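Local atomic coordinates of eukaryotic translation initiation factor 2D (PDB entry 5W2F), a protein that delivers tRNA to the P-site of the eukaryotic ribosome independently of GTP, seen here as its C-terminal part with SWIB/MDM2 and SUI1 regions. Residues 92-97 and 104-109. Residues are numbered along the deposited sequence; the frame is centred on the assembly and turned at random.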
loop_
_atom_site.group_PDB
_atom_site.type_symbol
_atom_site.label_atom_id
_atom_site.label_comp_id
_atom_site.label_asym_id
_atom_site.label_seq_id
_atom_site.Cartn_x
_atom_site.Cartn_y
_atom_site.Cartn_z
ATOM N N PRO A 92 -2.252 1.091 6.675
ATOM C CA PRO A 92 -1.903 0.274 5.513
ATOM C C PRO A 92 -0.468 0.529 5.074
ATOM O O PRO A 92 0.064 1.659 5.206
ATOM C CB PRO A 92 -2.860 0.765 4.420
ATOM C CG PRO A 92 -3.239 2.132 4.851
ATOM C CD PRO A 92 -3.300 2.062 6.346
ATOM N N ALA A 93 0.148 -0.518 4.548
ATOM C CA ALA A 93 1.509 -0.428 4.065
ATOM C C ALA A 93 1.715 -1.554 3.072
ATOM O O ALA A 93 0.833 -2.403 2.893
ATOM C CB ALA A 93 2.460 -0.512 5.240
ATOM N N TYR A 94 2.858 -1.582 2.424
ATOM C CA TYR A 94 3.171 -2.656 1.491
ATOM C C TYR A 94 4.653 -2.685 1.223
ATOM O O TYR A 94 5.366 -1.754 1.577
ATOM C CB TYR A 94 2.385 -2.538 0.180
ATOM C CG TYR A 94 2.591 -1.228 -0.561
ATOM C CD1 TYR A 94 1.852 -0.089 -0.239
ATOM C CD2 TYR A 94 3.517 -1.135 -1.585
ATOM C CE1 TYR A 94 2.049 1.110 -0.916
ATOM C CE2 TYR A 94 3.703 0.056 -2.280
ATOM C CZ TYR A 94 2.977 1.175 -1.949
ATOM O OH TYR A 94 3.149 2.371 -2.615
ATOM N N GLN A 95 5.106 -3.772 0.614
ATOM C CA GLN A 95 6.507 -3.971 0.310
ATOM C C GLN A 95 6.663 -4.290 -1.163
ATOM O O GLN A 95 6.016 -5.214 -1.678
ATOM C CB GLN A 95 7.080 -5.107 1.143
ATOM C CG GLN A 95 8.549 -5.385 0.874
ATOM C CD GLN A 95 9.017 -6.591 1.640
ATOM O OE1 GLN A 95 9.391 -6.490 2.798
ATOM N NE2 GLN A 95 8.963 -7.742 0.998
ATOM N N VAL A 96 7.552 -3.548 -1.818
ATOM C CA VAL A 96 7.844 -3.739 -3.245
ATOM C C VAL A 96 9.264 -4.270 -3.379
ATOM O O VAL A 96 10.196 -3.710 -2.775
ATOM C CB VAL A 96 7.764 -2.414 -4.012
ATOM C CG1 VAL A 96 8.020 -2.641 -5.491
ATOM C CG2 VAL A 96 6.453 -1.731 -3.761
ATOM N N THR A 97 9.438 -5.338 -4.156
ATOM C CA THR A 97 10.791 -5.851 -4.417
ATOM C C THR A 97 11.096 -5.719 -5.892
ATOM O O THR A 97 10.550 -6.440 -6.710
ATOM C CB THR A 97 10.964 -7.307 -3.934
ATOM O OG1 THR A 97 10.623 -7.376 -2.547
ATOM C CG2 THR A 97 12.407 -7.785 -4.109
ATOM N N ILE A 104 11.570 -2.673 -0.572
ATOM C CA ILE A 104 11.260 -1.296 -0.184
ATOM C C ILE A 104 9.889 -1.288 0.485
ATOM O O ILE A 104 8.899 -1.774 -0.084
ATOM C CB ILE A 104 11.172 -0.392 -1.441
ATOM C CG1 ILE A 104 12.451 -0.444 -2.236
ATOM C CG2 ILE A 104 10.814 1.047 -1.078
ATOM C CD1 ILE A 104 12.258 -0.052 -3.685
ATOM N N VAL A 105 9.847 -0.801 1.725
ATOM C CA VAL A 105 8.595 -0.658 2.458
ATOM C C VAL A 105 7.975 0.716 2.162
ATOM O O VAL A 105 8.664 1.744 2.163
ATOM C CB VAL A 105 8.839 -0.833 3.966
ATOM C CG1 VAL A 105 7.550 -0.624 4.748
ATOM C CG2 VAL A 105 9.443 -2.207 4.238
ATOM N N LYS A 106 6.666 0.721 1.935
ATOM C CA LYS A 106 5.909 1.936 1.722
ATOM C C LYS A 106 4.737 1.979 2.686
ATOM O O LYS A 106 4.104 0.953 2.948
ATOM C CB LYS A 106 5.379 1.932 0.310
ATOM C CG LYS A 106 6.442 2.116 -0.759
ATOM C CD LYS A 106 6.854 3.583 -0.832
ATOM C CE LYS A 106 7.932 3.832 -1.838
ATOM N NZ LYS A 106 8.256 5.272 -1.933
ATOM N N LYS A 107 4.438 3.173 3.186
ATOM C CA LYS A 107 3.213 3.423 3.943
ATOM C C LYS A 107 2.113 3.918 3.007
ATOM O O LYS A 107 2.349 4.694 2.077
ATOM C CB LYS A 107 3.463 4.413 5.040
ATOM C CG LYS A 107 4.375 3.838 6.088
ATOM C CD LYS A 107 4.536 4.774 7.267
ATOM C CE LYS A 107 3.287 4.818 8.122
ATOM N NZ LYS A 107 3.623 5.279 9.489
ATOM N N GLY A 108 0.906 3.466 3.290
ATOM C CA GLY A 108 -0.275 3.865 2.560
ATOM C C GLY A 108 -0.891 2.708 1.819
ATOM O O GLY A 108 -0.340 1.614 1.748
ATOM N N ARG A 109 -2.065 2.960 1.284
ATOM C CA ARG A 109 -2.724 2.003 0.425
ATOM C C ARG A 109 -1.985 1.934 -0.892
ATOM O O ARG A 109 -1.379 2.915 -1.345
ATOM C CB ARG A 109 -4.189 2.383 0.224
ATOM C CG ARG A 109 -4.937 2.408 1.550
ATOM C CD ARG A 109 -6.423 2.160 1.406
ATOM N NE ARG A 109 -7.053 2.122 2.724
ATOM C CZ ARG A 109 -6.982 1.106 3.592
ATOM N NH1 ARG A 109 -6.311 -0.018 3.314
ATOM N NH2 ARG A 109 -7.600 1.214 4.760
HETATM O O HOH W 1 -1.610 -1.498 1.557
HETATM O O HOH W 2 0.783 3.608 -3.074
#
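Tyr94 and Lys106 face each other as a hydrogen-bonded pair in an antiparallel beta hairpin; the axes of strands 92-96 and 104-107 approach to 4.7 Å, with 158° between their directions. Val96 and Ile104 form the second hydrogen-bonded pair, while Ala93-Lys107 and Gln95-Val105 are non-hydrogen-bonded pairs. A fifth backbone bond, from Gly108 N to Pro92 O (2.8 Å), continues the ladder past the second strand; its donor sits 45° out of the carbonyl plane. Tyr94 CG sits between the backbone N and carbonyl carbon (chi1 58°), and the ring lies obliquely across Lys106, whose CB is over one face in a CH-pi contact, 3.6 Å from the Tyr94 ring centroid. Gly108 O and Val96 CG2 lie at the ring edge. The lysine chain then bends at its second torsion, and its NZ bonds to Glu133 O, while Tyr94 OH bonds to Ala134 O; both ties join the hairpin to the loop between strand 124-130 and helix 139-150, in the SUI1 region. The other edge of strand 92-96 pairs with strand 4-8, which pairs with 27-28, giving a four-stranded antiparallel sheet. At the hairpin's open end Pro92 CG lies over the centre of one face of the Arg109 guanidinium, and Pro92 CB is 3.7 Å from Arg109 NH1. Water 2 donates to Tyr94 OH at 2.7 Å and to Arg109 O at 2.9 Å.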